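Local structure of BvnE (Penicillium brevicompactum, 6U9I) at residues T121-E125 with G126-R130; R15-L18 with I19-H23; I89-E92 with R93-K96. The protein acts as a semipinacolase, an isomerase whose stereoselective semipinacol rearrangement serves the fungal assembly of brevianamides. All blocks are in the same frame, centred on the assembly; numbering follows the deposited sequence.

Interaction 1 (T121-E125 with G126-R130); sequences TFNEE and GTLLR
The beta hairpin of strands 110-122 and 129-136 is closed here: F122 faces L129 as an antiparallel non-hydrogen-bonded pair, and a type I turn from N123 to G126 reverses the chain. The pair is bracketed by R130 N to T121 O (2.8 Å) and by N123 N to L128 O (2.8 Å), the second meeting its carbonyl almost head-on (C=O...N 170°). N123 organises the loop. Its CG sits between the backbone N and the carbonyl carbon (chi1 64°), which swings the amide back over the turn. There OD1 takes two backbone N-H groups from different directions: T127 N, at 2.9 Å, lies in the carbonyl plane, while L128 N, at 3.1 Å, comes from above it. ND2 gives a weak bond to T127 OG1. An alanine here would remove OD1 and ND2 and is likely to leave the N-H groups of T127 and L128 without their common acceptor. The backbone of N123 closes the turn, G126 N reaching N123 O at 2.8 Å. G126 has a positive phi (73°), which favours glycine. L129 CD1 stands over one face of the F122 ring, 4.2 Å from its centroid and offset toward the rim, a CH-pi contact, and L18 and S21 of helix 14-31 also touch this ring. A water bridges F122 O and R130 NH2, lying in plane at the guanidinium edge. N123 thus takes three consecutive N-H groups, G126 on its backbone O and T127 and L128 on its side-chain OD1, which fixes the return path of the loop.

Interaction 2 (R15-L18 with I19-H23); sequences REQL and IVSAH
I19 CD1 approaches the guanidinium of R15 on a slant, 4.1 Å from NE, and also rests against the aliphatic stem, at a similar distance from CG. The stem runs extended from CG to NE, CG opposite the backbone N (chi1 177°), and the methyl lies alongside it, in reach of CG and NE, while the NH1 and NH2 end goes to a partner beyond the helix: R15 forms a salt bridge with D91 of the second subunit, and L94 of that subunit packs on it. The other flat group is the Q17 amide. The chain bends about CB-CG (chi2 70°), bringing NE2 to 3.2 Å from S21 OG; that hydroxyl has its hydrogen bond with G126 O in the loop of hairpin 110-122/129-136. Both side-chain pairs are spaced four residues apart, as the backbone is. I19 N bonds to R15 O at 3.0 Å, V20 N to E16 O at 2.9 Å and A22 N to L18 O at 2.8 Å, with S21 N to Q17 O completing the run, all four near-straight at the hydrogen (154° to 164°). Carbon atoms lie close beside the same carbonyls: V20 CG2 is 3.4 Å from E16 O, and A22 CB is 3.4 Å from L18 O. L18 and A22 share the face turned to the sheet, where L18 touches V90, V97 and F122 and A22 touches V97 and L120; V20 lies exposed. This is an amphipathic alpha helix of regular i to i+4 bonding, laid by one face on a strongly curved sheet, an arrangement consistent with the cone-shaped alpha+beta fold of NTF2-like proteins, in which the N-terminal helix packs on the sheet.

Interaction 3 (I89-E92 with R93-K96); sequences IVDE and RLRK
D91 leaves its strand with CB on the same face of the sheet as K96, the two CB atoms 4.5 Å apart. CG, opposite the backbone N (chi1 -174°), then turns along the loop and comes to lie 3.7 Å from L94 CG. At the tip the two oxygens part company. OD1 accepts the hydrogen of L94 N at 3.3 Å, a straight bond at the hydrogen (161°), yet the donor stands well above the carboxylate plane. OD2 lies against the leucine side chain, 3.2 Å from L94 CD1, and its polar partners are on the second subunit, where V90 N donates to it and R15 forms a salt bridge. The carboxylate thus serves both the tight loop, through OD1, and the dimer contact, through OD2. The backbone of D91 also pairs with K96, D91 N to K96 O at 2.9 Å and K96 N to D91 O at 3.1 Å. R95 and K96 both face D91, a G1 beta bulge, and R95 takes the positive phi (58°) expected at its first position. R95 curls back: NH2 makes weak bonds to E92 O (3.1 Å) and R93 O, whereas its firm partner is E124, by a salt bridge. K96 sends its NZ away to T121 OG1. The loop joins strand 89-91 to the antiparallel strand 96-107, I89 bonding through its backbone to V98; helix 14-31 covers one side through R15 and I19 on V90, while the second subunit meets the edge at I89, V90 and D91.

The three contacts sit as a cluster, each pair of centres about 10 Å apart and all on the same side of the chain's centre. Interaction 2 meets interaction 1 through S21 OG and G126 O (2.7 Å, probably a hydrogen bond) and meets interaction 3 through I19 CG1 on V90 CG2 (3.6 Å). Interactions 1 and 3 join the loops of two hairpins of one sheet: E124 OE1 and R95 NH1 form a salt bridge of 2.8 Å, and F122 N probably bonds to R95 O. Interactions 2 and 3 both reach the second subunit. A glycerol, probably from the crystallisation liquor, lies about 5 Å from the K96 side chain.

Interaction 1 (T121-E125 with G126-R130)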
ATOM      1  N   THR A 121     -10.414   0.460  -7.504  1.00 14.39           N
ATOM      2  CA  THR A 121     -11.446   1.458  -7.770  1.00 10.78           C
ATOM      3  C   THR A 121     -12.558   0.785  -8.562  1.00 13.03           C
ATOM      4  O   THR A 121     -12.284   0.075  -9.537  1.00 14.29           O
ATOM      5  CB  THR A 121     -10.907   2.654  -8.568  1.00 13.86           C
ATOM      6  OG1 THR A 121      -9.741   3.175  -7.918  1.00 15.72           O
ATOM      7  CG2 THR A 121     -11.971   3.754  -8.636  1.00 13.90           C
ATOM      8  N   PHE A 122     -13.802   1.003  -8.148  1.00 14.03           N
ATOM      9  CA  PHE A 122     -14.943   0.425  -8.838  1.00 13.64           C
ATOM     10  C   PHE A 122     -15.691   1.509  -9.604  1.00 16.93           C
ATOM     11  O   PHE A 122     -15.471   2.709  -9.412  1.00 16.01           O
ATOM     12  CB  PHE A 122     -15.861  -0.295  -7.848  1.00 14.61           C
ATOM     13  CG  PHE A 122     -15.219  -1.509  -7.230  1.00 14.15           C
ATOM     14  CD1 PHE A 122     -15.306  -2.740  -7.857  1.00 20.20           C
ATOM     15  CD2 PHE A 122     -14.501  -1.405  -6.054  1.00 16.66           C
ATOM     16  CE1 PHE A 122     -14.701  -3.862  -7.314  1.00 15.56           C
ATOM     17  CE2 PHE A 122     -13.895  -2.524  -5.494  1.00 17.15           C
ATOM     18  CZ  PHE A 122     -13.996  -3.745  -6.123  1.00 17.82           C
ATOM     19  N   ASN A 123     -16.567   1.067 -10.504  1.00 15.76           N
ATOM     20  CA  ASN A 123     -17.462   1.990 -11.183  1.00 14.08           C
ATOM     21  C   ASN A 123     -18.451   2.583 -10.172  1.00 18.51           C
ATOM     22  O   ASN A 123     -18.489   2.207  -8.994  1.00 18.56           O
ATOM     23  CB  ASN A 123     -18.170   1.285 -12.350  1.00 16.25           C
ATOM     24  CG  ASN A 123     -19.090   0.147 -11.895  1.00 24.75           C
ATOM     25  OD1 ASN A 123     -19.129  -0.208 -10.720  1.00 20.67           O
ATOM     26  ND2 ASN A 123     -19.829  -0.439 -12.846  1.00 21.49           N
ATOM     27  N   GLU A 124     -19.275   3.520 -10.649  1.00 20.32           N
ATOM     28  CA  GLU A 124     -20.156   4.267  -9.753  1.00 18.42           C
ATOM     29  C   GLU A 124     -21.086   3.347  -8.984  1.00 21.85           C
ATOM     30  O   GLU A 124     -21.379   3.596  -7.810  1.00 22.60           O
ATOM     31  CB  GLU A 124     -20.975   5.289 -10.549  1.00 21.42           C
ATOM     32  CG  GLU A 124     -21.733   6.266  -9.659  1.00 31.58           C
ATOM     33  CD  GLU A 124     -23.080   5.731  -9.197  1.00 47.52           C
ATOM     34  OE1 GLU A 124     -23.529   6.116  -8.088  1.00 55.35           O
ATOM     35  OE2 GLU A 124     -23.688   4.920  -9.934  1.00 52.36           O
ATOM     36  N   GLU A 125     -21.561   2.284  -9.627  1.00 17.88           N
ATOM     37  CA  GLU A 125     -22.473   1.358  -8.974  1.00 18.90           C
ATOM     38  C   GLU A 125     -21.759   0.421  -8.013  1.00 25.38           C
ATOM     39  O   GLU A 125     -22.427  -0.305  -7.266  1.00 23.60           O
ATOM     40  CB  GLU A 125     -23.224   0.536 -10.022  1.00 26.43           C
ATOM     41  CG  GLU A 125     -23.826   1.372 -11.154  1.00 38.49           C
ATOM     42  CD  GLU A 125     -22.939   1.411 -12.401  1.00 48.16           C
ATOM     43  OE1 GLU A 125     -21.964   2.197 -12.439  1.00 28.43           O
ATOM     44  OE2 GLU A 125     -23.225   0.650 -13.353  1.00 59.83           O
ATOM     45  N   GLY A 126     -20.426   0.414  -8.025  1.00 21.70           N
ATOM     46  CA  GLY A 126     -19.664  -0.472  -7.165  1.00 22.33           C
ATOM     47  C   GLY A 126     -19.688  -1.929  -7.563  1.00 19.77           C
ATOM     48  O   GLY A 126     -19.412  -2.788  -6.724  1.00 24.02           O
ATOM     49  N   THR A 127     -19.986  -2.232  -8.825  1.00 20.18           N
ATOM     50  CA  THR A 127     -20.223  -3.592  -9.291  1.00 23.00           C
ATOM     51  C   THR A 127     -19.199  -4.083 -10.299  1.00 25.09           C
ATOM     52  O   THR A 127     -19.217  -5.268 -10.635  1.00 25.54           O
ATOM     53  CB  THR A 127     -21.602  -3.698  -9.947  1.00 23.17           C
ATOM     54  OG1 THR A 127     -21.635  -2.829 -11.093  1.00 25.48           O
ATOM     55  CG2 THR A 127     -22.697  -3.302  -8.962  1.00 30.79           C
ATOM     56  N   LEU A 128     -18.348  -3.204 -10.822  1.00 17.42           N
ATOM     57  CA  LEU A 128     -17.294  -3.588 -11.741  1.00 17.43           C
ATOM     58  C   LEU A 128     -16.021  -2.859 -11.352  1.00 15.43           C
ATOM     59  O   LEU A 128     -16.055  -1.668 -11.034  1.00 17.16           O
ATOM     60  CB  LEU A 128     -17.649  -3.239 -13.194  1.00 17.90           C
ATOM     61  CG  LEU A 128     -18.726  -4.059 -13.902  1.00 22.34           C
ATOM     62  CD1 LEU A 128     -18.921  -3.487 -15.299  1.00 24.21           C
ATOM     63  CD2 LEU A 128     -18.322  -5.518 -13.980  1.00 18.95           C
ATOM     64  N   LEU A 129     -14.908  -3.576 -11.395  1.00 16.30           N
ATOM     65  CA  LEU A 129     -13.598  -2.996 -11.128  1.00 12.94           C
ATOM     66  C   LEU A 129     -13.132  -2.160 -12.318  1.00 13.22           C
ATOM     67  O   LEU A 129     -13.079  -2.654 -13.444  1.00 15.97           O
ATOM     68  CB  LEU A 129     -12.602  -4.119 -10.855  1.00 17.04           C
ATOM     69  CG  LEU A 129     -11.180  -3.778 -10.461  1.00 19.51           C
ATOM     70  CD1 LEU A 129     -11.146  -3.054  -9.109  1.00 15.92           C
ATOM     71  CD2 LEU A 129     -10.458  -5.108 -10.392  1.00 19.85           C
ATOM     72  N   ARG A 130     -12.765  -0.898 -12.069  1.00 17.18           N
ATOM     73  CA  ARG A 130     -12.315  -0.025 -13.153  1.00 13.27           C
ATOM     74  C   ARG A 130     -10.842   0.350 -13.060  1.00 17.04           C
ATOM     75  O   ARG A 130     -10.298   0.897 -14.024  1.00 16.00           O
ATOM     76  CB  ARG A 130     -13.167   1.255 -13.209  1.00 16.45           C
ATOM     77  CG  ARG A 130     -12.916   2.237 -12.067  1.00 15.60           C
ATOM     78  CD  ARG A 130     -13.755   3.521 -12.221  1.00 15.77           C
ATOM     79  NE  ARG A 130     -13.417   4.240 -13.458  1.00 17.39           N
ATOM     80  CZ  ARG A 130     -14.057   5.328 -13.873  1.00 21.06           C
ATOM     81  NH1 ARG A 130     -13.698   5.942 -15.007  1.00 17.74           N
ATOM     82  NH2 ARG A 130     -15.048   5.812 -13.146  1.00 16.82           N
TER
HETATM   83  O   HOH W   1     -15.982   5.261 -10.279  1.00 15.58           O

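Interaction 2 (R15-L18 with I19-H23)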
ATOM      1  N   ARG A  15     -21.147   1.033   1.058  1.00 26.74           N
ATOM      2  CA  ARG A  15     -19.976   0.435   1.695  1.00 26.18           C
ATOM      3  C   ARG A  15     -20.034  -1.085   1.631  1.00 24.32           C
ATOM      4  O   ARG A  15     -19.047  -1.745   1.290  1.00 22.18           O
ATOM      5  CB  ARG A  15     -19.860   0.897   3.146  1.00 27.74           C
ATOM      6  CG  ARG A  15     -18.705   0.241   3.878  1.00 23.72           C
ATOM      7  CD  ARG A  15     -18.675   0.585   5.368  1.00 31.34           C
ATOM      8  NE  ARG A  15     -17.416   0.151   5.972  1.00 29.73           N
ATOM      9  CZ  ARG A  15     -16.315   0.891   5.978  1.00 24.71           C
ATOM     10  NH1 ARG A  15     -16.328   2.104   5.417  1.00 22.21           N
ATOM     11  NH2 ARG A  15     -15.200   0.421   6.530  1.00 23.02           N
ATOM     12  N   GLU A  16     -21.184  -1.670   1.963  1.00 24.20           N
ATOM     13  CA  GLU A  16     -21.263  -3.126   1.944  1.00 27.80           C
ATOM     14  C   GLU A  16     -21.118  -3.664   0.526  1.00 24.17           C
ATOM     15  O   GLU A  16     -20.461  -4.689   0.314  1.00 21.82           O
ATOM     16  CB  GLU A  16     -22.569  -3.594   2.596  1.00 31.02           C
ATOM     17  CG  GLU A  16     -22.702  -3.195   4.076  1.00 45.83           C
ATOM     18  CD  GLU A  16     -23.018  -1.711   4.285  1.00 63.33           C
ATOM     19  OE1 GLU A  16     -23.297  -1.007   3.290  1.00 58.70           O
ATOM     20  OE2 GLU A  16     -22.982  -1.248   5.447  1.00 60.48           O
ATOM     21  N   GLN A  17     -21.695  -2.969  -0.459  1.00 22.42           N
ATOM     22  CA  GLN A  17     -21.532  -3.377  -1.851  1.00 19.67           C
ATOM     23  C   GLN A  17     -20.063  -3.373  -2.266  1.00 18.95           C
ATOM     24  O   GLN A  17     -19.611  -4.280  -2.971  1.00 20.06           O
ATOM     25  CB  GLN A  17     -22.328  -2.455  -2.771  1.00 21.99           C
ATOM     26  CG  GLN A  17     -22.028  -2.668  -4.259  1.00 27.30           C
ATOM     27  CD  GLN A  17     -22.551  -3.993  -4.787  1.00 36.58           C
ATOM     28  OE1 GLN A  17     -23.677  -4.069  -5.274  1.00 46.09           O
ATOM     29  NE2 GLN A  17     -21.734  -5.044  -4.701  1.00 31.61           N
ATOM     30  N   LEU A  18     -19.309  -2.347  -1.853  1.00 16.25           N
ATOM     31  CA  LEU A  18     -17.897  -2.285  -2.229  1.00 15.99           C
ATOM     32  C   LEU A  18     -17.103  -3.398  -1.550  1.00 17.28           C
ATOM     33  O   LEU A  18     -16.195  -3.983  -2.154  1.00 16.62           O
ATOM     34  CB  LEU A  18     -17.323  -0.905  -1.894  1.00 16.39           C
ATOM     35  CG  LEU A  18     -17.852   0.246  -2.771  1.00 17.03           C
ATOM     36  CD1 LEU A  18     -17.598   1.606  -2.123  1.00 16.31           C
ATOM     37  CD2 LEU A  18     -17.218   0.200  -4.177  1.00 16.77           C
ATOM     38  N   ILE A  19     -17.456  -3.728  -0.304  1.00 18.53           N
ATOM     39  CA  ILE A  19     -16.785  -4.828   0.380  1.00 18.02           C
ATOM     40  C   ILE A  19     -17.097  -6.154  -0.302  1.00 15.18           C
ATOM     41  O   ILE A  19     -16.208  -6.987  -0.496  1.00 17.73           O
ATOM     42  CB  ILE A  19     -17.171  -4.834   1.874  1.00 19.94           C
ATOM     43  CG1 ILE A  19     -16.551  -3.616   2.562  1.00 22.88           C
ATOM     44  CG2 ILE A  19     -16.746  -6.154   2.542  1.00 21.40           C
ATOM     45  CD1 ILE A  19     -16.907  -3.453   4.031  1.00 27.57           C
ATOM     46  N   VAL A  20     -18.360  -6.363  -0.701  1.00 17.32           N
ATOM     47  CA  VAL A  20     -18.727  -7.571  -1.437  1.00 16.88           C
ATOM     48  C   VAL A  20     -17.951  -7.669  -2.746  1.00 16.33           C
ATOM     49  O   VAL A  20     -17.442  -8.740  -3.101  1.00 18.05           O
ATOM     50  CB  VAL A  20     -20.250  -7.610  -1.672  1.00 21.60           C
ATOM     51  CG1 VAL A  20     -20.598  -8.606  -2.762  1.00 25.47           C
ATOM     52  CG2 VAL A  20     -20.973  -7.949  -0.367  1.00 24.98           C
ATOM     53  N   SER A  21     -17.832  -6.561  -3.487  1.00 18.36           N
ATOM     54  CA  SER A  21     -17.077  -6.643  -4.739  1.00 16.39           C
ATOM     55  C   SER A  21     -15.582  -6.810  -4.513  1.00 14.15           C
ATOM     56  O   SER A  21     -14.910  -7.448  -5.334  1.00 15.91           O
ATOM     57  CB  SER A  21     -17.341  -5.431  -5.638  1.00 20.25           C
ATOM     58  OG  SER A  21     -18.725  -5.217  -5.803  1.00 21.69           O
ATOM     59  N   ALA A  22     -15.034  -6.242  -3.432  1.00 16.21           N
ATOM     60  CA  ALA A  22     -13.625  -6.484  -3.135  1.00 14.45           C
ATOM     61  C   ALA A  22     -13.391  -7.943  -2.761  1.00 14.73           C
ATOM     62  O   ALA A  22     -12.399  -8.554  -3.183  1.00 14.41           O
ATOM     63  CB  ALA A  22     -13.147  -5.562  -2.009  1.00 16.86           C
ATOM     64  N   HIS A  23     -14.291  -8.531  -1.970  1.00 16.53           N
ATOM     65  CA  HIS A  23     -14.123  -9.943  -1.654  1.00 18.76           C
ATOM     66  C   HIS A  23     -14.354 -10.816  -2.875  1.00 17.58           C
ATOM     67  O   HIS A  23     -13.715 -11.867  -3.009  1.00 19.56           O
ATOM     68  CB  HIS A  23     -15.049 -10.341  -0.504  1.00 20.80           C
ATOM     69  CG  HIS A  23     -14.520  -9.943   0.841  1.00 25.54           C
ATOM     70  ND1 HIS A  23     -13.340 -10.443   1.352  1.00 31.58           N
ATOM     71  CD2 HIS A  23     -14.994  -9.079   1.770  1.00 27.25           C
ATOM     72  CE1 HIS A  23     -13.115  -9.907   2.540  1.00 29.41           C
ATOM     73  NE2 HIS A  23     -14.102  -9.075   2.816  1.00 26.34           N
TER

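Interaction 3 (I89-E92 with R93-K96)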
ATOM      1  N   ILE A  89     -10.328  -1.361   3.599  1.00 12.83           N
ATOM      2  CA  ILE A  89     -10.507   0.051   3.913  1.00 13.30           C
ATOM      3  C   ILE A  89     -11.320   0.629   2.772  1.00 15.89           C
ATOM      4  O   ILE A  89     -10.911   0.514   1.617  1.00 16.35           O
ATOM      5  CB  ILE A  89      -9.156   0.768   4.038  1.00 15.94           C
ATOM      6  CG1 ILE A  89      -8.285   0.066   5.080  1.00 16.58           C
ATOM      7  CG2 ILE A  89      -9.355   2.238   4.368  1.00 16.80           C
ATOM      8  CD1 ILE A  89      -6.851   0.541   5.059  1.00 19.69           C
ATOM      9  N   VAL A  90     -12.470   1.235   3.074  1.00 14.45           N
ATOM     10  CA  VAL A  90     -13.456   1.568   2.043  1.00 16.63           C
ATOM     11  C   VAL A  90     -13.708   3.070   2.028  1.00 18.89           C
ATOM     12  O   VAL A  90     -14.135   3.640   3.042  1.00 18.34           O
ATOM     13  CB  VAL A  90     -14.778   0.815   2.256  1.00 16.34           C
ATOM     14  CG1 VAL A  90     -15.755   1.141   1.115  1.00 17.43           C
ATOM     15  CG2 VAL A  90     -14.523  -0.675   2.327  1.00 17.80           C
ATOM     16  N   ASP A  91     -13.494   3.704   0.858  1.00 17.18           N
ATOM     17  CA  ASP A  91     -13.888   5.095   0.622  1.00 17.30           C
ATOM     18  C   ASP A  91     -15.111   5.056  -0.290  1.00 18.22           C
ATOM     19  O   ASP A  91     -14.974   4.929  -1.510  1.00 19.34           O
ATOM     20  CB  ASP A  91     -12.746   5.901   0.003  1.00 16.85           C
ATOM     21  CG  ASP A  91     -13.070   7.406  -0.127  1.00 19.95           C
ATOM     22  OD1 ASP A  91     -14.257   7.776  -0.108  1.00 20.84           O
ATOM     23  OD2 ASP A  91     -12.129   8.224  -0.265  1.00 20.18           O
ATOM     24  N   GLU A  92     -16.306   5.164   0.309  1.00 17.63           N
ATOM     25  CA  GLU A  92     -17.548   5.093  -0.463  1.00 21.05           C
ATOM     26  C   GLU A  92     -17.617   6.187  -1.518  1.00 17.93           C
ATOM     27  O   GLU A  92     -18.096   5.956  -2.632  1.00 22.91           O
ATOM     28  CB  GLU A  92     -18.756   5.230   0.461  1.00 25.77           C
ATOM     29  CG  GLU A  92     -19.197   3.974   1.134  1.00 29.31           C
ATOM     30  CD  GLU A  92     -20.480   4.191   1.918  1.00 42.34           C
ATOM     31  OE1 GLU A  92     -20.434   4.137   3.166  1.00 39.60           O
ATOM     32  OE2 GLU A  92     -21.533   4.439   1.282  1.00 40.57           O
ATOM     33  N   ARG A  93     -17.176   7.394  -1.168  1.00 19.73           N
ATOM     34  CA  ARG A  93     -17.291   8.519  -2.090  1.00 20.56           C
ATOM     35  C   ARG A  93     -16.477   8.288  -3.359  1.00 23.17           C
ATOM     36  O   ARG A  93     -16.944   8.577  -4.469  1.00 21.01           O
ATOM     37  CB  ARG A  93     -16.846   9.807  -1.401  1.00 22.06           C
ATOM     38  CG  ARG A  93     -16.873  11.013  -2.331  1.00 27.84           C
ATOM     39  CD  ARG A  93     -16.799  12.327  -1.570  1.00 39.20           C
ATOM     40  NE  ARG A  93     -16.705  13.451  -2.502  1.00 48.45           N
ATOM     41  CZ  ARG A  93     -17.735  14.209  -2.864  1.00 50.31           C
ATOM     42  NH1 ARG A  93     -17.557  15.204  -3.726  1.00 50.20           N
ATOM     43  NH2 ARG A  93     -18.942  13.977  -2.360  1.00 54.95           N
ATOM     44  N   LEU A  94     -15.262   7.767  -3.218  1.00 17.69           N
ATOM     45  CA  LEU A  94     -14.382   7.513  -4.347  1.00 15.27           C
ATOM     46  C   LEU A  94     -14.555   6.122  -4.950  1.00 15.97           C
ATOM     47  O   LEU A  94     -13.892   5.816  -5.953  1.00 18.16           O
ATOM     48  CB  LEU A  94     -12.925   7.714  -3.923  1.00 16.58           C
ATOM     49  CG  LEU A  94     -12.589   9.094  -3.348  1.00 21.89           C
ATOM     50  CD1 LEU A  94     -11.098   9.236  -3.131  1.00 20.39           C
ATOM     51  CD2 LEU A  94     -13.093  10.197  -4.287  1.00 28.18           C
ATOM     52  N   ARG A  95     -15.422   5.282  -4.376  1.00 15.94           N
ATOM     53  CA  ARG A  95     -15.607   3.898  -4.830  1.00 14.51           C
ATOM     54  C   ARG A  95     -14.296   3.121  -4.776  1.00 16.13           C
ATOM     55  O   ARG A  95     -14.008   2.303  -5.654  1.00 14.25           O
ATOM     56  CB  ARG A  95     -16.195   3.827  -6.245  1.00 19.20           C
ATOM     57  CG  ARG A  95     -17.707   3.802  -6.318  1.00 26.70           C
ATOM     58  CD  ARG A  95     -18.281   5.044  -5.752  1.00 28.99           C
ATOM     59  NE  ARG A  95     -19.680   5.249  -6.104  1.00 27.47           N
ATOM     60  CZ  ARG A  95     -20.359   6.317  -5.715  1.00 30.43           C
ATOM     61  NH1 ARG A  95     -21.634   6.480  -6.060  1.00 28.44           N
ATOM     62  NH2 ARG A  95     -19.751   7.216  -4.956  1.00 33.33           N
ATOM     63  N   LYS A  96     -13.503   3.353  -3.730  1.00 14.32           N
ATOM     64  CA  LYS A  96     -12.204   2.703  -3.620  1.00 12.71           C
ATOM     65  C   LYS A  96     -12.181   1.770  -2.417  1.00 15.28           C
ATOM     66  O   LYS A  96     -12.809   2.045  -1.390  1.00 15.54           O
ATOM     67  CB  LYS A  96     -11.083   3.719  -3.504  1.00 15.69           C
ATOM     68  CG  LYS A  96     -10.872   4.489  -4.805  1.00 15.64           C
ATOM     69  CD  LYS A  96      -9.705   5.432  -4.681  1.00 17.00           C
ATOM     70  CE  LYS A  96      -9.681   6.427  -5.833  1.00 19.39           C
ATOM     71  NZ  LYS A  96      -9.154   5.834  -7.114  1.00 21.69           N
TER